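Local coordinates for glutathione S-transferase omega-like 2 (Saccharomyces cerevisiae, PDB 5LKB), which acts as a glutathione-dependent '1-Cys' thiol transferase that also reduces dehydroascorbate and dimethylarsinic acid, working as a homodimer, at residues A[69-74]-A[127-132]; A[206-211]-A[282-287]; A[341-346]-A[357-362]. One frame throughout, in Å; residues are numbered along the deposited sequence.

The three contacts follow one another along the chain, each closing before the next opens. Contacts 1 and 3, with centres about 15 Å apart, meet directly: helix 339-349 of the C-terminal domain lies against the loops of contact 1 in the thioredoxin-like domain, and His345 ND1 comes within 2.8 Å of Trp72 O, a probable hydrogen bond. Both lie near the glutathione site, where Trp79 packs on Val70 and stacks with His345. Contact 2 is on the opposite side of the chain's centre from either, about 31 Å from contact 1 and 30 Å from contact 3 between centres, although its Glu285 lies about 9 Å from the glutathione-binding Ser174, measured between side chains.

Contact 1 of 3, residues A[69-74]-A[127-132]; sequences VVHWHL and MVDATN
Three hydrogen bonds join residues 69-74 to 127-132, whose touching parts run in roughly opposed directions. Two of them bracket Val69: its N-H points almost straight, at 175°, to Thr131 OG1, 3.0 Å away, while its carbonyl oxygen O takes Thr131 N at 2.9 Å in the carbonyl plane. Thr131 OG1 sits between backbone N and carbonyl carbon (chi1 75°), from where it also donates to Asn132 O. The third bond is made by the indole of Trp72, whose NE1 reaches Asp129 OD1 at 2.8 Å; the oxygen lies at the ring edge, whereas the donor stands above the carboxylate plane. Arg125 forms a salt bridge to the same oxygen and Ser123 bonds OD2, so the buried carboxylate is held at both oxygens.

The first segment leaves strand 66-69, an outermost strand of the thioredoxin-like sheet, and the second belongs to the long connection leading toward helix 141-148; the contact thus packs this connection beside the sheet.

Van der Waals contacts lie between these bonds. His71 CE1 lies 3.4 Å above the centre of the Trp72 ring, and the imidazole is fixed in rotation by His73 N on ND1 and by a bond from NE2 to Ser123 O. Asp129 CB approaches His71 NE2 to 3.7 Å. Asp129 O, buried without a hydrogen-bond partner, lies over one face of this imidazole and meets His71 CA in a CA-H...O contact (3.4 Å, 172° at H).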
loop_
_atom_site.group_PDB
_atom_site.type_symbol
_atom_site.label_atom_id
_atom_site.label_comp_id
_atom_site.label_asym_id
_atom_site.label_seq_id
_atom_site.Cartn_x
_atom_site.Cartn_y
_atom_site.Cartn_z
ATOM N N VAL A 69 -1.248 -5.336 -29.227
ATOM C CA VAL A 69 -1.407 -5.061 -27.782
ATOM C C VAL A 69 -2.805 -4.503 -27.509
ATOM O O VAL A 69 -3.200 -3.473 -28.072
ATOM C CB VAL A 69 -0.331 -4.092 -27.285
ATOM C CG1 VAL A 69 -0.496 -3.954 -25.769
ATOM C CG2 VAL A 69 1.024 -4.570 -27.627
ATOM N N VAL A 70 -3.555 -5.170 -26.626
ATOM C CA VAL A 70 -4.839 -4.671 -26.188
ATOM C C VAL A 70 -4.677 -3.477 -25.246
ATOM O O VAL A 70 -3.608 -3.261 -24.671
ATOM C CB VAL A 70 -5.671 -5.773 -25.503
ATOM C CG1 VAL A 70 -6.031 -6.877 -26.546
ATOM C CG2 VAL A 70 -5.010 -6.360 -24.287
ATOM N N HIS A 71 -5.774 -2.751 -25.079
ATOM C CA HIS A 71 -5.869 -1.638 -24.137
ATOM C C HIS A 71 -5.658 -2.166 -22.736
ATOM O O HIS A 71 -6.019 -3.298 -22.406
ATOM C CB HIS A 71 -7.238 -0.994 -24.254
ATOM C CG HIS A 71 -7.318 0.412 -23.767
ATOM N ND1 HIS A 71 -7.337 0.731 -22.434
ATOM C CD2 HIS A 71 -7.436 1.581 -24.441
ATOM C CE1 HIS A 71 -7.468 2.043 -22.308
ATOM N NE2 HIS A 71 -7.540 2.582 -23.518
ATOM N N TRP A 72 -5.052 -1.316 -21.888
ATOM C CA TRP A 72 -4.865 -1.668 -20.482
ATOM C C TRP A 72 -6.161 -1.702 -19.684
ATOM O O TRP A 72 -6.205 -2.379 -18.653
ATOM C CB TRP A 72 -3.835 -0.731 -19.813
ATOM C CG TRP A 72 -4.106 0.743 -20.090
ATOM C CD1 TRP A 72 -3.484 1.494 -21.041
ATOM C CD2 TRP A 72 -5.084 1.591 -19.477
ATOM N NE1 TRP A 72 -4.015 2.770 -21.062
ATOM C CE2 TRP A 72 -4.990 2.852 -20.114
ATOM C CE3 TRP A 72 -6.043 1.415 -18.464
ATOM C CZ2 TRP A 72 -5.782 3.927 -19.744
ATOM C CZ3 TRP A 72 -6.829 2.513 -18.103
ATOM C CH2 TRP A 72 -6.693 3.733 -18.754
ATOM N N HIS A 73 -7.224 -1.054 -20.148
ATOM C CA HIS A 73 -8.478 -1.034 -19.421
ATOM C C HIS A 73 -9.314 -2.286 -19.738
ATOM O O HIS A 73 -9.711 -2.511 -20.898
ATOM C CB HIS A 73 -9.299 0.227 -19.667
ATOM C CG HIS A 73 -10.539 0.280 -18.843
ATOM N ND1 HIS A 73 -11.807 0.365 -19.388
ATOM C CD2 HIS A 73 -10.713 0.249 -17.499
ATOM C CE1 HIS A 73 -12.697 0.406 -18.411
ATOM N NE2 HIS A 73 -12.059 0.315 -17.254
ATOM N N LEU A 74 -9.649 -3.066 -18.705
ATOM C CA LEU A 74 -10.417 -4.293 -18.879
ATOM C C LEU A 74 -11.831 -4.096 -18.337
ATOM O O LEU A 74 -12.052 -4.064 -17.122
ATOM C CB LEU A 74 -9.683 -5.456 -18.228
ATOM C CG LEU A 74 -10.391 -6.815 -18.260
ATOM C CD1 LEU A 74 -10.622 -7.341 -19.685
ATOM C CD2 LEU A 74 -9.537 -7.819 -17.564
ATOM N N MET A 127 -1.067 3.710 -30.323
ATOM C CA MET A 127 0.302 3.278 -30.053
ATOM C C MET A 127 0.796 3.654 -28.663
ATOM O O MET A 127 1.981 3.525 -28.392
ATOM C CB MET A 127 1.283 3.703 -31.146
ATOM C CG MET A 127 0.869 3.199 -32.540
ATOM S SD MET A 127 0.488 1.414 -32.687
ATOM C CE MET A 127 1.996 0.839 -32.056
ATOM N N VAL A 128 -0.097 4.089 -27.780
ATOM C CA VAL A 128 0.257 4.442 -26.397
ATOM C C VAL A 128 -0.609 3.599 -25.461
ATOM O O VAL A 128 -0.055 2.805 -24.684
ATOM C CB VAL A 128 0.115 5.946 -26.116
ATOM C CG1 VAL A 128 0.427 6.206 -24.657
ATOM C CG2 VAL A 128 1.043 6.726 -27.004
ATOM N N ASP A 129 -1.945 3.727 -25.549
ATOM C CA ASP A 129 -2.860 2.909 -24.762
ATOM C C ASP A 129 -3.039 1.501 -25.330
ATOM O O ASP A 129 -3.369 0.589 -24.575
ATOM C CB ASP A 129 -4.206 3.596 -24.664
ATOM C CG ASP A 129 -4.119 4.924 -23.933
ATOM O OD1 ASP A 129 -3.604 4.930 -22.779
ATOM O OD2 ASP A 129 -4.630 5.925 -24.496
ATOM N N ALA A 130 -2.890 1.319 -26.652
ATOM C CA ALA A 130 -3.230 0.063 -27.322
ATOM C C ALA A 130 -2.819 0.199 -28.769
ATOM O O ALA A 130 -2.520 1.300 -29.254
ATOM C CB ALA A 130 -4.715 -0.224 -27.250
ATOM N N THR A 131 -2.728 -0.966 -29.429
ATOM C CA THR A 131 -2.706 -0.987 -30.885
ATOM C C THR A 131 -4.066 -1.428 -31.390
ATOM O O THR A 131 -4.984 -1.747 -30.646
ATOM C CB THR A 131 -1.612 -1.932 -31.425
ATOM O OG1 THR A 131 -2.029 -3.303 -31.260
ATOM C CG2 THR A 131 -0.319 -1.808 -30.697
ATOM N N ASN A 132 -4.153 -1.487 -32.719
ATOM C CA ASN A 132 -5.286 -2.091 -33.377
ATOM C C ASN A 132 -5.070 -3.596 -33.454
ATOM O O ASN A 132 -3.983 -4.120 -33.188
ATOM C CB ASN A 132 -5.466 -1.473 -34.765
ATOM C CG ASN A 132 -4.289 -1.739 -35.694
ATOM O OD1 ASN A 132 -3.127 -1.793 -35.285
ATOM N ND2 ASN A 132 -4.581 -1.858 -36.994
#

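Contact 2 of 3, residues A[206-211]-A[282-287]; sequences TQIDDF and QLTEAD
The capped start of helix 285-304, in the all-helical C-terminal domain of the glutathione transferase fold, packs here against helix 205-220. Thr284 holds the N-cap position and forms a capping box with Asp287: Thr284 OG1 accepts from Ala286 N at 3.0 Å, and Thr284 N donates to the anti lone pair of Asp287 OD2, also at 3.0 Å. The hydroxyl is placed for this by a chi1 of 80°, between backbone N and carbonyl carbon. Asp287 OD1 turns to Thr278 and Trp322.

Across the interface the meeting is apolar. Ile208 points at the cap, its CG1 branch anti to the carbonyl carbon, and its terminal CD1 touches Thr284 CB tip to tip at 3.7 Å. An alanine at Thr284 would lack OG1 and its bond to Ala286 N, as well as CG2, probably loosening the helix start and thinning the packing on Ile208 CD1. The other branch, CG2, passes 4.0 Å from Glu285 OE1, with the two side chains crossing nearly at right angles. Arg179 bridges this glutamate and Asp209, probably easing the repulsion between their like charges, and Asn212 binds Glu285 OE1. One turn beyond Ile208, the ring atom CD2 of Phe211 lies 3.7 Å from Ala286 CB; the small alanine allows close backbones, with Ile208 CA and Ala286 CA 5.7 Å apart. Such an N-capping box opening a core helix is characteristic of the C-terminal domain of glutathione transferases.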
loop_
_atom_site.group_PDB
_atom_site.type_symbol
_atom_site.label_atom_id
_atom_site.label_comp_id
_atom_site.label_asym_id
_atom_site.label_seq_id
_atom_site.Cartn_x
_atom_site.Cartn_y
_atom_site.Cartn_z
ATOM N N THR A 206 14.344 -30.442 -14.662
ATOM C CA THR A 206 13.506 -30.865 -13.541
ATOM C C THR A 206 13.506 -29.789 -12.451
ATOM O O THR A 206 12.464 -29.522 -11.855
ATOM C CB THR A 206 13.935 -32.213 -12.973
ATOM O OG1 THR A 206 15.258 -32.101 -12.447
ATOM C CG2 THR A 206 13.942 -33.240 -14.053
ATOM N N GLN A 207 14.659 -29.171 -12.191
ATOM C CA GLN A 207 14.694 -28.079 -11.200
ATOM C C GLN A 207 13.859 -26.884 -11.644
ATOM O O GLN A 207 13.239 -26.225 -10.800
ATOM C CB GLN A 207 16.111 -27.607 -10.922
ATOM C CG GLN A 207 17.022 -28.640 -10.299
ATOM C CD GLN A 207 18.461 -28.256 -10.457
ATOM O OE1 GLN A 207 19.005 -27.472 -9.686
ATOM N NE2 GLN A 207 19.088 -28.801 -11.489
ATOM N N ILE A 208 13.892 -26.529 -12.933
ATOM C CA ILE A 208 12.992 -25.486 -13.450
ATOM C C ILE A 208 11.541 -25.845 -13.218
ATOM O O ILE A 208 10.738 -25.030 -12.749
ATOM C CB ILE A 208 13.265 -25.202 -14.933
ATOM C CG1 ILE A 208 14.600 -24.505 -15.120
ATOM C CG2 ILE A 208 12.123 -24.436 -15.584
ATOM C CD1 ILE A 208 15.123 -24.486 -16.541
ATOM N N ASP A 209 11.147 -27.073 -13.546
ATOM C CA ASP A 209 9.754 -27.436 -13.363
ATOM C C ASP A 209 9.346 -27.410 -11.887
ATOM O O ASP A 209 8.223 -27.009 -11.558
ATOM C CB ASP A 209 9.475 -28.820 -13.941
ATOM C CG ASP A 209 9.389 -28.806 -15.433
ATOM O OD1 ASP A 209 9.158 -27.749 -16.054
ATOM O OD2 ASP A 209 9.625 -29.883 -16.049
ATOM N N ASP A 210 10.222 -27.886 -10.994
ATOM C CA ASP A 210 9.867 -27.951 -9.576
ATOM C C ASP A 210 9.776 -26.546 -8.990
ATOM O O ASP A 210 8.852 -26.266 -8.234
ATOM C CB ASP A 210 10.905 -28.770 -8.814
ATOM C CG ASP A 210 10.850 -30.266 -9.147
ATOM O OD1 ASP A 210 9.861 -30.722 -9.773
ATOM O OD2 ASP A 210 11.809 -30.959 -8.723
ATOM N N PHE A 211 10.729 -25.665 -9.326
ATOM C CA PHE A 211 10.651 -24.263 -8.882
ATOM C C PHE A 211 9.382 -23.617 -9.432
ATOM O O PHE A 211 8.615 -22.975 -8.684
ATOM C CB PHE A 211 11.905 -23.551 -9.389
ATOM C CG PHE A 211 12.079 -22.134 -8.912
ATOM C CD1 PHE A 211 12.656 -21.887 -7.690
ATOM C CD2 PHE A 211 11.797 -21.069 -9.768
ATOM C CE1 PHE A 211 12.853 -20.564 -7.249
ATOM C CE2 PHE A 211 11.993 -19.751 -9.366
ATOM C CZ PHE A 211 12.529 -19.484 -8.114
ATOM N N GLN A 282 22.626 -19.789 -15.050
ATOM C CA GLN A 282 22.289 -19.082 -16.277
ATOM C C GLN A 282 20.811 -18.661 -16.236
ATOM O O GLN A 282 20.000 -19.231 -15.499
ATOM C CB GLN A 282 22.505 -19.995 -17.514
ATOM C CG GLN A 282 21.551 -21.169 -17.461
ATOM C CD GLN A 282 21.536 -22.048 -18.695
ATOM O OE1 GLN A 282 22.251 -23.030 -18.753
ATOM N NE2 GLN A 282 20.666 -21.727 -19.657
ATOM N N LEU A 283 20.478 -17.706 -17.116
ATOM C CA LEU A 283 19.095 -17.286 -17.296
ATOM C C LEU A 283 18.262 -18.423 -17.859
ATOM O O LEU A 283 18.615 -19.051 -18.866
ATOM C CB LEU A 283 19.044 -16.094 -18.223
ATOM C CG LEU A 283 17.695 -15.488 -18.613
ATOM C CD1 LEU A 283 17.178 -14.731 -17.444
ATOM C CD2 LEU A 283 17.762 -14.584 -19.842
ATOM N N THR A 284 17.160 -18.690 -17.219
ATOM C CA THR A 284 16.197 -19.688 -17.615
ATOM C C THR A 284 14.783 -19.153 -17.544
ATOM O O THR A 284 14.504 -18.055 -16.998
ATOM C CB THR A 284 16.283 -20.965 -16.770
ATOM O OG1 THR A 284 15.610 -20.765 -15.510
ATOM C CG2 THR A 284 17.737 -21.449 -16.578
ATOM N N GLU A 285 13.878 -19.971 -18.056
ATOM C CA GLU A 285 12.447 -19.746 -17.960
ATOM C C GLU A 285 11.987 -19.489 -16.522
ATOM O O GLU A 285 11.009 -18.755 -16.308
ATOM C CB GLU A 285 11.742 -20.999 -18.458
ATOM C CG GLU A 285 10.285 -20.972 -18.337
ATOM C CD GLU A 285 9.661 -22.298 -18.782
ATOM O OE1 GLU A 285 9.195 -23.071 -17.915
ATOM O OE2 GLU A 285 9.626 -22.530 -20.008
ATOM N N ALA A 286 12.637 -20.131 -15.547
ATOM C CA ALA A 286 12.241 -19.929 -14.148
ATOM C C ALA A 286 12.390 -18.465 -13.782
ATOM O O ALA A 286 11.548 -17.915 -13.051
ATOM C CB ALA A 286 13.114 -20.770 -13.214
ATOM N N ASP A 287 13.472 -17.821 -14.259
ATOM C CA ASP A 287 13.642 -16.383 -13.995
ATOM C C ASP A 287 12.543 -15.568 -14.663
ATOM O O ASP A 287 12.023 -14.583 -14.074
ATOM C CB ASP A 287 14.990 -15.893 -14.477
ATOM C CG ASP A 287 16.113 -16.588 -13.818
ATOM O OD1 ASP A 287 16.304 -16.474 -12.608
ATOM O OD2 ASP A 287 16.886 -17.285 -14.546
#

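Contact 3 of 3, residues A[341-346]-A[357-362]; sequences HIKLHY and GITPLG
Within residues 341-346 the rings of His345 and Tyr346 lie against each other. One face of the Tyr346 ring carries His345 CD2, 3.7 Å above the plane and displaced toward the rim, and Ile342 O lies at the ring's edge. In turn, Tyr346 CE1 lies at the edge of the His345 imidazole, in its plane. That imidazole also stacks with the glutathione-binding Trp79, while Tyr346 OH is bonded to the hydroxyls of Tyr224 and Tyr301.

These rings belong to helix 339-349 of the glutathione transferase C-terminal domain, and the contact brings the chain's tail back across this helix as an irregular loop. Thr359 faces the helix. Its methyl CG2, anti to the backbone N, sits 4.0 Å from Lys343 CB and equally far from Lys343 O, and its OG1 lies 3.8 Å from Leu344 CD2, the two side chains crossing at about a right angle. The hydroxyl itself is satisfied by Thr347 and Arg348 of the same helix, so both the polar and the apolar branch of Thr359 are used in holding the loop to it.

The same loop lies at the dimer interface: Tyr235 OH of the second subunit is hydrogen-bonded to Leu361 N, and Asn308 of that subunit packs on Pro360.

Lys343 supplies the hydrogen bonds between the two segments. Its chain leaves the helix nearly extended at chi2 (170°), then bends at chi3 and chi4, which carries CE to 3.3 Å from Pro360 O and turns the buried ammonium onto two backbone carbonyls. Such carbonyl oxygens would be expected to stabilise its positive charge. The bond to Gly362 O is weak; in the other, NZ meets Pro360 O at 3.1 Å from above the carbonyl plane, 35° out of it.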
loop_
_atom_site.group_PDB
_atom_site.type_symbol
_atom_site.label_atom_id
_atom_site.label_comp_id
_atom_site.label_asym_id
_atom_site.label_seq_id
_atom_site.Cartn_x
_atom_site.Cartn_y
_atom_site.Cartn_z
ATOM N N HIS A 341 0.992 0.819 -18.278
ATOM C CA HIS A 341 -0.021 -0.203 -18.515
ATOM C C HIS A 341 -0.257 -1.043 -17.264
ATOM O O HIS A 341 -1.403 -1.369 -16.939
ATOM C CB HIS A 341 0.385 -1.129 -19.667
ATOM C CG HIS A 341 0.093 -0.570 -21.028
ATOM N ND1 HIS A 341 -0.700 -1.224 -21.954
ATOM C CD2 HIS A 341 0.464 0.600 -21.592
ATOM C CE1 HIS A 341 -0.826 -0.458 -23.017
ATOM N NE2 HIS A 341 -0.117 0.643 -22.837
ATOM N N ILE A 342 0.822 -1.429 -16.579
ATOM C CA ILE A 342 0.717 -2.218 -15.359
ATOM C C ILE A 342 -0.155 -1.504 -14.318
ATOM O O ILE A 342 -1.134 -2.044 -13.812
ATOM C CB ILE A 342 2.106 -2.547 -14.811
ATOM C CG1 ILE A 342 2.812 -3.580 -15.711
ATOM C CG2 ILE A 342 2.078 -3.018 -13.380
ATOM C CD1 ILE A 342 4.280 -3.698 -15.471
ATOM N N LYS A 343 0.236 -0.278 -13.953
ATOM C CA LYS A 343 -0.493 0.393 -12.886
ATOM C C LYS A 343 -1.909 0.744 -13.267
ATOM O O LYS A 343 -2.848 0.601 -12.432
ATOM C CB LYS A 343 0.268 1.657 -12.429
ATOM C CG LYS A 343 1.573 1.307 -11.690
ATOM C CD LYS A 343 2.455 2.529 -11.434
ATOM C CE LYS A 343 1.858 3.527 -10.478
ATOM N NZ LYS A 343 2.058 3.068 -9.133
ATOM N N LEU A 344 -2.089 1.251 -14.485
ATOM C CA LEU A 344 -3.430 1.614 -14.932
ATOM C C LEU A 344 -4.339 0.399 -15.034
ATOM O O LEU A 344 -5.479 0.425 -14.579
ATOM C CB LEU A 344 -3.365 2.359 -16.272
ATOM C CG LEU A 344 -2.784 3.775 -16.251
ATOM C CD1 LEU A 344 -2.503 4.190 -17.684
ATOM C CD2 LEU A 344 -3.819 4.700 -15.569
ATOM N N HIS A 345 -3.847 -0.701 -15.612
ATOM C CA HIS A 345 -4.731 -1.864 -15.762
ATOM C C HIS A 345 -5.369 -2.252 -14.439
ATOM O O HIS A 345 -6.601 -2.385 -14.321
ATOM C CB HIS A 345 -3.978 -3.076 -16.316
ATOM C CG HIS A 345 -4.760 -4.326 -16.154
ATOM N ND1 HIS A 345 -5.942 -4.511 -16.830
ATOM C CD2 HIS A 345 -4.614 -5.391 -15.321
ATOM C CE1 HIS A 345 -6.509 -5.630 -16.403
ATOM N NE2 HIS A 345 -5.722 -6.188 -15.496
ATOM N N TYR A 346 -4.528 -2.528 -13.437
ATOM C CA TYR A 346 -5.049 -3.109 -12.227
ATOM C C TYR A 346 -5.944 -2.122 -11.501
ATOM O O TYR A 346 -7.042 -2.465 -11.079
ATOM C CB TYR A 346 -3.896 -3.542 -11.334
ATOM C CG TYR A 346 -3.186 -4.858 -11.758
ATOM C CD1 TYR A 346 -2.117 -4.848 -12.647
ATOM C CD2 TYR A 346 -3.550 -6.070 -11.195
ATOM C CE1 TYR A 346 -1.474 -5.994 -12.964
ATOM C CE2 TYR A 346 -2.927 -7.250 -11.535
ATOM C CZ TYR A 346 -1.896 -7.209 -12.429
ATOM O OH TYR A 346 -1.165 -8.319 -12.772
ATOM N N GLY A 357 -11.414 4.040 -9.055
ATOM C CA GLY A 357 -10.451 4.069 -10.133
ATOM C C GLY A 357 -9.350 5.117 -10.066
ATOM O O GLY A 357 -9.042 5.748 -11.078
ATOM N N ILE A 358 -8.778 5.333 -8.877
ATOM C CA ILE A 358 -7.730 6.319 -8.652
ATOM C C ILE A 358 -6.426 5.556 -8.519
ATOM O O ILE A 358 -6.259 4.761 -7.582
ATOM C CB ILE A 358 -8.020 7.175 -7.415
ATOM C CG1 ILE A 358 -9.242 8.071 -7.695
ATOM C CG2 ILE A 358 -6.833 8.092 -7.094
ATOM C CD1 ILE A 358 -9.832 8.767 -6.434
ATOM N N THR A 359 -5.496 5.801 -9.445
ATOM C CA THR A 359 -4.239 5.078 -9.502
ATOM C C THR A 359 -3.245 5.728 -8.524
ATOM O O THR A 359 -2.915 6.918 -8.688
ATOM C CB THR A 359 -3.671 5.130 -10.930
ATOM O OG1 THR A 359 -4.696 4.663 -11.840
ATOM C CG2 THR A 359 -2.396 4.315 -11.063
ATOM N N PRO A 360 -2.729 4.998 -7.539
ATOM C CA PRO A 360 -1.713 5.566 -6.670
ATOM C C PRO A 360 -0.487 5.976 -7.438
ATOM O O PRO A 360 -0.041 5.279 -8.363
ATOM C CB PRO A 360 -1.402 4.420 -5.692
ATOM C CG PRO A 360 -2.657 3.654 -5.628
ATOM C CD PRO A 360 -3.053 3.633 -7.109
ATOM N N LEU A 361 0.120 7.104 -7.036
ATOM C CA LEU A 361 1.310 7.602 -7.718
ATOM C C LEU A 361 2.552 6.877 -7.260
ATOM O O LEU A 361 3.549 6.841 -8.003
ATOM C CB LEU A 361 1.507 9.106 -7.492
ATOM C CG LEU A 361 0.652 10.017 -8.323
ATOM C CD1 LEU A 361 0.977 11.423 -7.974
ATOM C CD2 LEU A 361 0.874 9.752 -9.854
ATOM N N GLY A 362 2.536 6.302 -6.081
ATOM C CA GLY A 362 3.672 5.591 -5.583
ATOM C C GLY A 362 3.532 4.096 -5.785
ATOM O O GLY A 362 2.485 3.629 -6.253
#